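Long-range contacts in entry-fusion complex associated protein OPG083 (Vaccinia virus, PDB 6CJ6), which serves as a component of the eleven-protein poxvirus entry-fusion complex, which mediates lipid mixing of viral and cellular membranes and opens a pore for entry of the virion core: residues A[6-14]-A[154-163]; A[60-71]-A[93-104]. All coordinates share one frame; numbering follows the deposited sequence.

Contact 1: A[6-14]-A[154-163]; sequences EFKTLYNLF and IVKSLNKIYV. With PDO (1,3-propandiol), chain Z; EDO (1,2-ethanediol), chain N; EOH (ethanol), chain B.
With chi1 of -175° in Phe7 and 172° in Tyr162, each CG lies anti to its own backbone N, and the two rings meet nearly parallel, their planes 8° apart. They are slid far enough that overlap is slight: the closest atoms are Phe7 CE1 and Tyr162 CE1 at 3.4 Å. Beside them the backbones form a single beta bridge centred on Thr9 and Tyr162. Val163 N donates to Lys8 O at 3.2 Å, and Leu10 N to Ile161 O at 3.0 Å. The side chain of Leu10 packs CD1 on Ile161 CG2 and CD2 on Val163 CG2. Farther along, methyl groups meet rings. Val155 CG2 sits over a face of Tyr11, 3.4 Å from Tyr11 CE1, while Tyr11 OH is hydrogen-bonded to Gln138 O of strand 133-141. Ile154 CG2 makes a CH-pi contact with Phe14, 3.9 Å from the ring centroid, and Leu158 CD1 touches Phe14 CB at 3.5 Å. Asn159 OD1 is buried here with no partner in the model. At the start of helix 10-24, Thr9 OG1 accepts a weak capping bond from Tyr11 N; Asn12 OD1 accepts from Thr9 N at 2.8 Å, the bond that marks the capping box of Thr9 and Asn12.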
loop_
_atom_site.group_PDB
_atom_site.type_symbol
_atom_site.label_atom_id
_atom_site.label_comp_id
_atom_site.label_asym_id
_atom_site.label_seq_id
_atom_site.Cartn_x
_atom_site.Cartn_y
_atom_site.Cartn_z
ATOM N N GLU A 6 18.628 5.643 2.671
ATOM C CA GLU A 6 17.388 5.032 2.213
ATOM C C GLU A 6 17.495 4.620 0.750
ATOM O O GLU A 6 17.940 5.400 -0.097
ATOM C CB GLU A 6 16.221 5.997 2.410
ATOM C CG GLU A 6 14.868 5.413 2.038
ATOM C CD GLU A 6 13.720 6.294 2.479
ATOM O OE1 GLU A 6 13.927 7.121 3.394
ATOM O OE2 GLU A 6 12.614 6.167 1.912
ATOM N N PHE A 7 17.086 3.386 0.460
ATOM C CA PHE A 7 16.997 2.862 -0.901
ATOM C C PHE A 7 15.547 3.055 -1.338
ATOM O O PHE A 7 14.692 2.195 -1.120
ATOM C CB PHE A 7 17.420 1.397 -0.917
ATOM C CG PHE A 7 17.471 0.787 -2.288
ATOM C CD1 PHE A 7 18.510 1.084 -3.155
ATOM C CD2 PHE A 7 16.492 -0.103 -2.702
ATOM C CE1 PHE A 7 18.563 0.516 -4.417
ATOM C CE2 PHE A 7 16.540 -0.673 -3.961
ATOM C CZ PHE A 7 17.575 -0.363 -4.820
ATOM N N LYS A 8 15.268 4.201 -1.955
ATOM C CA LYS A 8 13.894 4.611 -2.219
ATOM C C LYS A 8 13.324 3.933 -3.457
ATOM O O LYS A 8 14.030 3.698 -4.441
ATOM C CB LYS A 8 13.810 6.127 -2.383
ATOM C CG LYS A 8 13.693 6.872 -1.071
ATOM C CD LYS A 8 13.703 8.369 -1.279
ATOM C CE LYS A 8 13.632 9.083 0.051
ATOM N NZ LYS A 8 13.869 10.536 -0.107
ATOM N N THR A 9 12.031 3.623 -3.396
ATOM C CA THR A 9 11.279 3.045 -4.499
ATOM C C THR A 9 10.019 3.872 -4.715
ATOM O O THR A 9 9.772 4.864 -4.021
ATOM C CB THR A 9 10.893 1.589 -4.211
ATOM O OG1 THR A 9 9.857 1.562 -3.222
ATOM C CG2 THR A 9 12.094 0.796 -3.712
ATOM N N LEU A 10 9.203 3.447 -5.685
ATOM C CA LEU A 10 7.954 4.151 -5.958
ATOM C C LEU A 10 6.962 4.028 -4.809
ATOM O O LEU A 10 6.152 4.938 -4.600
ATOM C CB LEU A 10 7.323 3.648 -7.254
ATOM C CG LEU A 10 7.696 4.416 -8.519
ATOM C CD1 LEU A 10 6.869 3.929 -9.696
ATOM C CD2 LEU A 10 7.495 5.903 -8.297
ATOM N N TYR A 11 6.997 2.921 -4.062
ATOM C CA TYR A 11 6.073 2.784 -2.941
ATOM C C TYR A 11 6.284 3.879 -1.906
ATOM O O TYR A 11 5.325 4.301 -1.249
ATOM C CB TYR A 11 6.178 1.396 -2.305
ATOM C CG TYR A 11 5.270 1.233 -1.104
ATOM C CD1 TYR A 11 3.898 1.089 -1.261
ATOM C CD2 TYR A 11 5.784 1.244 0.187
ATOM C CE1 TYR A 11 3.063 0.955 -0.167
ATOM C CE2 TYR A 11 4.959 1.102 1.287
ATOM C CZ TYR A 11 3.601 0.955 1.104
ATOM O OH TYR A 11 2.777 0.816 2.196
ATOM N N ASN A 12 7.524 4.352 -1.747
ATOM C CA ASN A 12 7.780 5.480 -0.856
ATOM C C ASN A 12 6.967 6.699 -1.271
ATOM O O ASN A 12 6.330 7.350 -0.436
ATOM C CB ASN A 12 9.271 5.809 -0.849
ATOM C CG ASN A 12 10.107 4.705 -0.242
ATOM O OD1 ASN A 12 10.683 3.880 -0.956
ATOM N ND2 ASN A 12 10.179 4.680 1.085
ATOM N N LEU A 13 6.975 7.023 -2.566
ATOM C CA LEU A 13 6.185 8.154 -3.040
ATOM C C LEU A 13 4.695 7.904 -2.842
ATOM O O LEU A 13 3.950 8.820 -2.470
ATOM C CB LEU A 13 6.498 8.434 -4.510
ATOM C CG LEU A 13 7.973 8.673 -4.835
ATOM C CD1 LEU A 13 8.148 9.083 -6.288
ATOM C CD2 LEU A 13 8.564 9.719 -3.900
ATOM N N PHE A 14 4.242 6.671 -3.079
ATOM C CA PHE A 14 2.825 6.358 -2.925
ATOM C C PHE A 14 2.385 6.500 -1.476
ATOM O O PHE A 14 1.386 7.167 -1.179
ATOM C CB PHE A 14 2.537 4.945 -3.439
ATOM C CG PHE A 14 1.213 4.387 -2.982
ATOM C CD1 PHE A 14 0.044 4.696 -3.657
ATOM C CD2 PHE A 14 1.142 3.554 -1.876
ATOM C CE1 PHE A 14 -1.174 4.187 -3.236
ATOM C CE2 PHE A 14 -0.070 3.044 -1.450
ATOM C CZ PHE A 14 -1.231 3.361 -2.132
ATOM N N ILE A 154 -0.375 -3.367 -3.707
ATOM C CA ILE A 154 0.384 -2.200 -4.148
ATOM C C ILE A 154 1.831 -2.267 -3.662
ATOM O O ILE A 154 2.759 -1.906 -4.399
ATOM C CB ILE A 154 -0.334 -0.908 -3.719
ATOM C CG1 ILE A 154 -1.640 -0.751 -4.504
ATOM C CG2 ILE A 154 0.566 0.305 -3.900
ATOM C CD1 ILE A 154 -2.414 0.492 -4.159
ATOM N N VAL A 155 2.053 -2.721 -2.422
ATOM C CA VAL A 155 3.423 -2.890 -1.931
ATOM C C VAL A 155 4.204 -3.817 -2.852
ATOM O O VAL A 155 5.250 -3.450 -3.394
ATOM C CB VAL A 155 3.435 -3.415 -0.484
ATOM C CG1 VAL A 155 4.838 -3.884 -0.113
ATOM C CG2 VAL A 155 2.972 -2.353 0.490
ATOM N N LYS A 156 3.687 -5.029 -3.057
ATOM C CA LYS A 156 4.414 -6.056 -3.791
ATOM C C LYS A 156 4.686 -5.683 -5.243
ATOM O O LYS A 156 5.435 -6.399 -5.916
ATOM C CB LYS A 156 3.664 -7.386 -3.690
ATOM C CG LYS A 156 3.364 -7.799 -2.254
ATOM C CD LYS A 156 2.722 -9.171 -2.182
ATOM C CE LYS A 156 3.743 -10.256 -2.441
ATOM N NZ LYS A 156 3.116 -11.603 -2.522
ATOM N N SER A 157 4.113 -4.586 -5.741
ATOM C CA SER A 157 4.361 -4.124 -7.101
ATOM C C SER A 157 5.229 -2.872 -7.131
ATOM O O SER A 157 6.283 -2.867 -7.771
ATOM C CB SER A 157 3.036 -3.892 -7.837
ATOM O OG SER A 157 3.268 -3.516 -9.184
ATOM N N LEU A 158 4.814 -1.803 -6.445
ATOM C CA LEU A 158 5.592 -0.569 -6.446
ATOM C C LEU A 158 6.937 -0.723 -5.744
ATOM O O LEU A 158 7.838 0.090 -5.976
ATOM C CB LEU A 158 4.803 0.567 -5.791
ATOM C CG LEU A 158 3.502 1.045 -6.438
ATOM C CD1 LEU A 158 2.989 2.268 -5.708
ATOM C CD2 LEU A 158 3.700 1.363 -7.899
ATOM N N ASN A 159 7.090 -1.739 -4.891
ATOM C CA ASN A 159 8.344 -1.938 -4.175
ATOM C C ASN A 159 9.471 -2.382 -5.092
ATOM O O ASN A 159 10.644 -2.225 -4.734
ATOM C CB ASN A 159 8.163 -3.003 -3.100
ATOM C CG ASN A 159 9.060 -2.786 -1.920
ATOM O OD1 ASN A 159 9.481 -1.660 -1.654
ATOM N ND2 ASN A 159 9.362 -3.859 -1.199
ATOM N N LYS A 160 9.145 -2.948 -6.248
ATOM C CA LYS A 160 10.138 -3.457 -7.177
ATOM C C LYS A 160 10.672 -2.389 -8.122
ATOM O O LYS A 160 11.586 -2.679 -8.898
ATOM C CB LYS A 160 9.546 -4.612 -7.992
ATOM C CG LYS A 160 9.051 -5.789 -7.163
ATOM C CD LYS A 160 8.256 -6.754 -8.031
ATOM C CE LYS A 160 7.853 -8.003 -7.265
ATOM N NZ LYS A 160 6.935 -8.867 -8.066
ATOM N N ILE A 161 10.143 -1.169 -8.074
ATOM C CA ILE A 161 10.485 -0.120 -9.032
ATOM C C ILE A 161 11.353 0.912 -8.330
ATOM O O ILE A 161 10.897 1.593 -7.404
ATOM C CB ILE A 161 9.229 0.523 -9.637
ATOM C CG1 ILE A 161 8.323 -0.556 -10.230
ATOM C CG2 ILE A 161 9.614 1.536 -10.700
ATOM C CD1 ILE A 161 7.036 -0.013 -10.804
ATOM N N TYR A 162 12.593 1.043 -8.789
ATOM C CA TYR A 162 13.615 1.814 -8.094
ATOM C C TYR A 162 13.605 3.269 -8.547
ATOM O O TYR A 162 13.470 3.563 -9.739
ATOM C CB TYR A 162 14.988 1.183 -8.352
ATOM C CG TYR A 162 16.178 1.979 -7.865
ATOM C CD1 TYR A 162 16.220 2.491 -6.574
ATOM C CD2 TYR A 162 17.278 2.184 -8.687
ATOM C CE1 TYR A 162 17.315 3.212 -6.126
ATOM C CE2 TYR A 162 18.377 2.897 -8.247
ATOM C CZ TYR A 162 18.392 3.409 -6.968
ATOM O OH TYR A 162 19.486 4.120 -6.530
ATOM N N VAL A 163 13.739 4.171 -7.585
ATOM C CA VAL A 163 13.788 5.611 -7.815
ATOM C C VAL A 163 15.219 6.072 -7.563
ATOM O O VAL A 163 15.715 5.939 -6.436
ATOM C CB VAL A 163 12.800 6.363 -6.907
ATOM C CG1 VAL A 163 12.930 7.868 -7.101
ATOM C CG2 VAL A 163 11.378 5.909 -7.184
HETATM C C1 PDO Z . 3.351 -7.155 -10.620
HETATM O O1 PDO Z . 2.946 -5.828 -10.974
HETATM C C2 PDO Z . 2.135 -7.955 -10.171
HETATM C C3 PDO Z . 2.281 -9.425 -10.545
HETATM O O3 PDO Z . 0.985 -9.991 -10.769
HETATM C C1 EDO N . 6.422 -12.473 -4.184
HETATM O O1 EDO N . 5.210 -11.868 -4.649
HETATM C C2 EDO N . 6.124 -13.328 -2.958
HETATM O O2 EDO N . 7.278 -13.367 -2.111
HETATM C C1 EOH B . 3.487 -10.465 -7.513
HETATM C C2 EOH B . 2.920 -11.487 -6.660
HETATM O O EOH B . 3.730 -9.252 -6.821
#

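Contact 2: A[60-71]-A[93-104]; sequences RLSFTLMVESFI and LDDVPSAVSKLE. With PDO (1,3-propandiol), chain C; MOH (methanol), chain D; EOH (ethanol), chain E; EOH (ethanol), chain F.
This is a partly buried contact in which one side of helix 59-74 meets the loop that leads into helix 102-113, together with that helix's first turn. Its polar part is a salt bridge: Arg60 NH1 lies 2.7 Å from Glu104 OE1. Both hydrogen bonds from Arg60 NH1 are weak: that to Glu104 OE1 is bent at 120°, that to Glu104 OE2 straight at 177° but long. Bends at chi2 and chi3 of Arg60 fold its guanidinium back to the carboxylate, and Val100 CG2 covers one guanidinium face. Glu104 also runs over Phe63: its CB stands 3.7 Å from the Phe63 ring centroid, and ring and carboxylate are stacked with planes 14° apart. Ser101 is the N-cap of helix 102-113, its OG accepting from Glu104 N at 3.2 Å. A methanol, probably from the crystallisation liquor, ties this cap to the carboxylate; its O accepts from Ser101 N and Ser101 OG and donates to Glu104 OE1 at 2.6 Å. Toward the other end, Pro97, which starts the central pair of a type I turn from Val96 to Ala99, lays its CB 3.6 Å from Glu68 CG and packs beside Val67. Leu93 CD2 then touches both Ile71 CG1 and Phe70 CE2, each at 4.1 Å.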
loop_
_atom_site.group_PDB
_atom_site.type_symbol
_atom_site.label_atom_id
_atom_site.label_comp_id
_atom_site.label_asym_id
_atom_site.label_seq_id
_atom_site.Cartn_x
_atom_site.Cartn_y
_atom_site.Cartn_z
ATOM N N ARG A 60 -14.152 1.620 1.342
ATOM C CA ARG A 60 -14.336 2.385 0.112
ATOM C C ARG A 60 -13.564 3.697 0.157
ATOM O O ARG A 60 -12.972 4.112 -0.847
ATOM C CB ARG A 60 -15.821 2.652 -0.139
ATOM C CG ARG A 60 -16.588 1.498 -0.770
ATOM C CD ARG A 60 -16.273 1.334 -2.256
ATOM N NE ARG A 60 -16.319 2.596 -2.986
ATOM C CZ ARG A 60 -15.327 3.066 -3.735
ATOM N NH1 ARG A 60 -14.209 2.371 -3.872
ATOM N NH2 ARG A 60 -15.460 4.227 -4.364
ATOM N N LEU A 61 -13.565 4.370 1.311
ATOM C CA LEU A 61 -12.779 5.593 1.449
ATOM C C LEU A 61 -11.289 5.295 1.375
ATOM O O LEU A 61 -10.520 6.073 0.800
ATOM C CB LEU A 61 -13.123 6.291 2.763
ATOM C CG LEU A 61 -12.243 7.463 3.202
ATOM C CD1 LEU A 61 -12.246 8.570 2.155
ATOM C CD2 LEU A 61 -12.700 7.990 4.556
ATOM N N SER A 62 -10.865 4.173 1.961
ATOM C CA SER A 62 -9.467 3.772 1.880
ATOM C C SER A 62 -9.052 3.578 0.428
ATOM O O SER A 62 -8.105 4.208 -0.052
ATOM C CB SER A 62 -9.250 2.487 2.684
ATOM O OG SER A 62 -9.588 2.666 4.047
ATOM N N PHE A 63 -9.783 2.728 -0.297
ATOM C CA PHE A 63 -9.451 2.454 -1.691
ATOM C C PHE A 63 -9.520 3.705 -2.561
ATOM O O PHE A 63 -8.780 3.814 -3.541
ATOM C CB PHE A 63 -10.361 1.357 -2.242
ATOM C CG PHE A 63 -9.846 -0.032 -2.000
ATOM C CD1 PHE A 63 -8.832 -0.552 -2.789
ATOM C CD2 PHE A 63 -10.378 -0.819 -0.993
ATOM C CE1 PHE A 63 -8.357 -1.831 -2.575
ATOM C CE2 PHE A 63 -9.904 -2.098 -0.773
ATOM C CZ PHE A 63 -8.890 -2.603 -1.567
ATOM N N THR A 64 -10.393 4.657 -2.223
ATOM C CA THR A 64 -10.488 5.877 -3.020
ATOM C C THR A 64 -9.202 6.693 -2.938
ATOM O O THR A 64 -8.603 7.028 -3.967
ATOM C CB THR A 64 -11.703 6.703 -2.594
ATOM O OG1 THR A 64 -12.900 5.970 -2.879
ATOM C CG2 THR A 64 -11.741 8.016 -3.351
ATOM N N LEU A 65 -8.757 7.022 -1.721
ATOM C CA LEU A 65 -7.480 7.711 -1.563
ATOM C C LEU A 65 -6.314 6.813 -1.957
ATOM O O LEU A 65 -5.278 7.304 -2.422
ATOM C CB LEU A 65 -7.313 8.176 -0.117
ATOM C CG LEU A 65 -8.392 9.100 0.452
ATOM C CD1 LEU A 65 -8.197 9.284 1.948
ATOM C CD2 LEU A 65 -8.376 10.440 -0.257
ATOM N N MET A 66 -6.466 5.502 -1.762
ATOM C CA MET A 66 -5.473 4.542 -2.229
ATOM C C MET A 66 -5.304 4.628 -3.740
ATOM O O MET A 66 -4.184 4.537 -4.254
ATOM C CB MET A 66 -5.933 3.144 -1.825
ATOM C CG MET A 66 -4.959 2.022 -2.024
ATOM S SD MET A 66 -5.230 0.795 -0.728
ATOM C CE MET A 66 -3.964 1.313 0.412
ATOM N N VAL A 67 -6.405 4.812 -4.469
ATOM C CA VAL A 67 -6.323 4.879 -5.925
ATOM C C VAL A 67 -5.847 6.252 -6.389
ATOM O O VAL A 67 -5.066 6.357 -7.343
ATOM C CB VAL A 67 -7.661 4.459 -6.561
ATOM C CG1 VAL A 67 -7.723 4.884 -8.019
ATOM C CG2 VAL A 67 -7.835 2.956 -6.451
ATOM N N GLU A 68 -6.302 7.323 -5.727
ATOM C CA GLU A 68 -5.803 8.658 -6.046
ATOM C C GLU A 68 -4.283 8.692 -5.982
ATOM O O GLU A 68 -3.619 9.187 -6.900
ATOM C CB GLU A 68 -6.377 9.696 -5.079
ATOM C CG GLU A 68 -7.883 9.878 -5.112
ATOM C CD GLU A 68 -8.338 11.056 -4.261
ATOM O OE1 GLU A 68 -7.743 12.148 -4.386
ATOM O OE2 GLU A 68 -9.282 10.890 -3.460
ATOM N N SER A 69 -3.716 8.157 -4.896
ATOM C CA SER A 69 -2.267 8.172 -4.730
ATOM C C SER A 69 -1.581 7.337 -5.804
ATOM O O SER A 69 -0.532 7.729 -6.328
ATOM C CB SER A 69 -1.897 7.669 -3.332
ATOM O OG SER A 69 -2.551 8.418 -2.319
ATOM N N PHE A 70 -2.159 6.183 -6.147
ATOM C CA PHE A 70 -1.564 5.330 -7.171
ATOM C C PHE A 70 -1.487 6.049 -8.509
ATOM O O PHE A 70 -0.437 6.065 -9.160
ATOM C CB PHE A 70 -2.363 4.033 -7.304
ATOM C CG PHE A 70 -1.869 3.125 -8.398
ATOM C CD1 PHE A 70 -0.762 2.316 -8.199
ATOM C CD2 PHE A 70 -2.515 3.079 -9.624
ATOM C CE1 PHE A 70 -0.305 1.480 -9.204
ATOM C CE2 PHE A 70 -2.064 2.244 -10.633
ATOM C CZ PHE A 70 -0.959 1.445 -10.425
ATOM N N ILE A 71 -2.601 6.644 -8.943
ATOM C CA ILE A 71 -2.603 7.398 -10.192
ATOM C C ILE A 71 -1.629 8.564 -10.111
ATOM O O ILE A 71 -0.850 8.811 -11.040
ATOM C CB ILE A 71 -4.032 7.859 -10.530
ATOM C CG1 ILE A 71 -4.909 6.655 -10.878
ATOM C CG2 ILE A 71 -4.010 8.878 -11.659
ATOM C CD1 ILE A 71 -6.389 6.931 -10.765
ATOM N N LEU A 93 -6.669 3.332 -15.319
ATOM C CA LEU A 93 -6.196 4.711 -15.267
ATOM C C LEU A 93 -7.184 5.706 -15.867
ATOM O O LEU A 93 -6.977 6.916 -15.722
ATOM C CB LEU A 93 -4.832 4.823 -15.949
ATOM C CG LEU A 93 -3.728 3.956 -15.337
ATOM C CD1 LEU A 93 -2.463 4.017 -16.179
ATOM C CD2 LEU A 93 -3.442 4.384 -13.905
ATOM N N ASP A 94 -8.244 5.235 -16.528
ATOM C CA ASP A 94 -9.253 6.131 -17.081
ATOM C C ASP A 94 -10.432 6.357 -16.145
ATOM O O ASP A 94 -10.998 7.457 -16.137
ATOM C CB ASP A 94 -9.762 5.604 -18.426
ATOM C CG ASP A 94 -8.740 5.757 -19.534
ATOM O OD1 ASP A 94 -8.012 6.772 -19.538
ATOM O OD2 ASP A 94 -8.665 4.861 -20.402
ATOM N N ASP A 95 -10.823 5.349 -15.365
ATOM C CA ASP A 95 -11.912 5.528 -14.417
ATOM C C ASP A 95 -11.569 6.643 -13.433
ATOM O O ASP A 95 -10.403 6.985 -13.219
ATOM C CB ASP A 95 -12.168 4.240 -13.634
ATOM C CG ASP A 95 -12.614 3.089 -14.511
ATOM O OD1 ASP A 95 -13.174 3.338 -15.600
ATOM O OD2 ASP A 95 -12.412 1.926 -14.096
ATOM N N VAL A 96 -12.607 7.222 -12.837
ATOM C CA VAL A 96 -12.401 8.220 -11.791
ATOM C C VAL A 96 -11.880 7.501 -10.553
ATOM O O VAL A 96 -12.253 6.345 -10.304
ATOM C CB VAL A 96 -13.681 9.020 -11.504
ATOM C CG1 VAL A 96 -14.174 9.702 -12.772
ATOM C CG2 VAL A 96 -14.752 8.121 -10.911
ATOM N N PRO A 97 -11.020 8.140 -9.755
ATOM C CA PRO A 97 -10.428 7.448 -8.596
ATOM C C PRO A 97 -11.442 6.899 -7.604
ATOM O O PRO A 97 -11.047 6.143 -6.709
ATOM C CB PRO A 97 -9.548 8.527 -7.953
ATOM C CG PRO A 97 -9.246 9.478 -9.063
ATOM C CD PRO A 97 -10.469 9.493 -9.934
ATOM N N SER A 98 -12.722 7.248 -7.728
ATOM C CA SER A 98 -13.751 6.714 -6.848
ATOM C C SER A 98 -14.396 5.441 -7.382
ATOM O O SER A 98 -15.126 4.777 -6.638
ATOM C CB SER A 98 -14.833 7.769 -6.592
ATOM O OG SER A 98 -15.478 8.134 -7.800
ATOM N N ALA A 99 -14.149 5.084 -8.641
ATOM C CA ALA A 99 -14.741 3.881 -9.208
ATOM C C ALA A 99 -14.124 2.645 -8.569
ATOM O O ALA A 99 -12.901 2.553 -8.433
ATOM C CB ALA A 99 -14.501 3.846 -10.716
ATOM N N VAL A 100 -14.971 1.689 -8.190
ATOM C CA VAL A 100 -14.511 0.435 -7.602
ATOM C C VAL A 100 -13.643 -0.316 -8.604
ATOM O O VAL A 100 -14.147 -0.888 -9.577
ATOM C CB VAL A 100 -15.695 -0.424 -7.119
ATOM C CG1 VAL A 100 -15.190 -1.647 -6.359
ATOM C CG2 VAL A 100 -16.627 0.408 -6.251
ATOM N N SER A 101 -12.332 -0.314 -8.377
ATOM C CA SER A 101 -11.410 -0.976 -9.283
ATOM C C SER A 101 -11.558 -2.493 -9.184
ATOM O O SER A 101 -12.205 -3.031 -8.282
ATOM C CB SER A 101 -9.970 -0.578 -8.955
ATOM O OG SER A 101 -9.640 -0.933 -7.621
ATOM N N LYS A 102 -10.950 -3.188 -10.147
ATOM C CA LYS A 102 -10.841 -4.638 -10.049
ATOM C C LYS A 102 -10.022 -5.050 -8.833
ATOM O O LYS A 102 -10.312 -6.077 -8.206
ATOM C CB LYS A 102 -10.228 -5.192 -11.335
ATOM C CG LYS A 102 -9.676 -6.602 -11.237
ATOM C CD LYS A 102 -9.158 -7.053 -12.591
ATOM C CE LYS A 102 -8.134 -8.163 -12.464
ATOM N NZ LYS A 102 -7.513 -8.446 -13.787
ATOM N N LEU A 103 -9.005 -4.261 -8.481
ATOM C CA LEU A 103 -8.236 -4.532 -7.270
ATOM C C LEU A 103 -9.148 -4.633 -6.056
ATOM O O LEU A 103 -9.106 -5.618 -5.310
ATOM C CB LEU A 103 -7.190 -3.434 -7.063
ATOM C CG LEU A 103 -6.507 -3.424 -5.687
ATOM C CD1 LEU A 103 -5.664 -4.672 -5.491
ATOM C CD2 LEU A 103 -5.670 -2.170 -5.495
ATOM N N GLU A 104 -10.004 -3.627 -5.860
ATOM C CA GLU A 104 -10.869 -3.599 -4.685
ATOM C C GLU A 104 -11.863 -4.753 -4.691
ATOM O O GLU A 104 -12.118 -5.370 -3.650
ATOM C CB GLU A 104 -11.592 -2.255 -4.608
ATOM C CG GLU A 104 -12.616 -2.162 -3.494
ATOM C CD GLU A 104 -13.104 -0.747 -3.278
ATOM O OE1 GLU A 104 -12.776 0.127 -4.107
ATOM O OE2 GLU A 104 -13.806 -0.511 -2.275
HETATM C C1 PDO C . -12.228 1.871 -19.368
HETATM O O1 PDO C . -11.226 2.814 -18.973
HETATM C C2 PDO C . -11.913 1.349 -20.764
HETATM C C3 PDO C . -12.275 -0.126 -20.892
HETATM O O3 PDO C . -11.670 -0.666 -22.072
HETATM C C MOH D . -11.221 2.326 -5.884
HETATM O O MOH D . -11.245 0.918 -5.995
HETATM C C1 EOH E . -18.622 1.942 -9.742
HETATM C C2 EOH E . -19.591 0.859 -9.323
HETATM O O EOH E . -17.281 1.504 -9.495
HETATM C C1 EOH F . -16.917 6.696 -13.308
HETATM C C2 EOH F . -17.309 8.151 -13.443
HETATM O O EOH F . -15.627 6.492 -13.896
#

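Contact 1 joins segments near the two ends of the modelled chain, 6-14 with 154-163, and contact 2 falls wholly within the sequence between them, joining 60-71 with 93-104. Their centres are about 18 Å apart, yet they touch: Phe14 CE1 lies 3.2 Å from Met66 O, and Ile154 CD1 lies 3.7 Å from Met66 CG. Helix 59-74 therefore packs against helices 10-24 and 145-158 of contact 1 while it also meets 93-104, the loop and first turn of helix 102-113. Helix 79-89 is a further shared neighbour, meeting Leu158 and Ile161 as well as Phe70 and Leu93. Together the two contacts join segments near both ends and the middle of the chain around helix 59-74, with strand 133-141 beside contact 1.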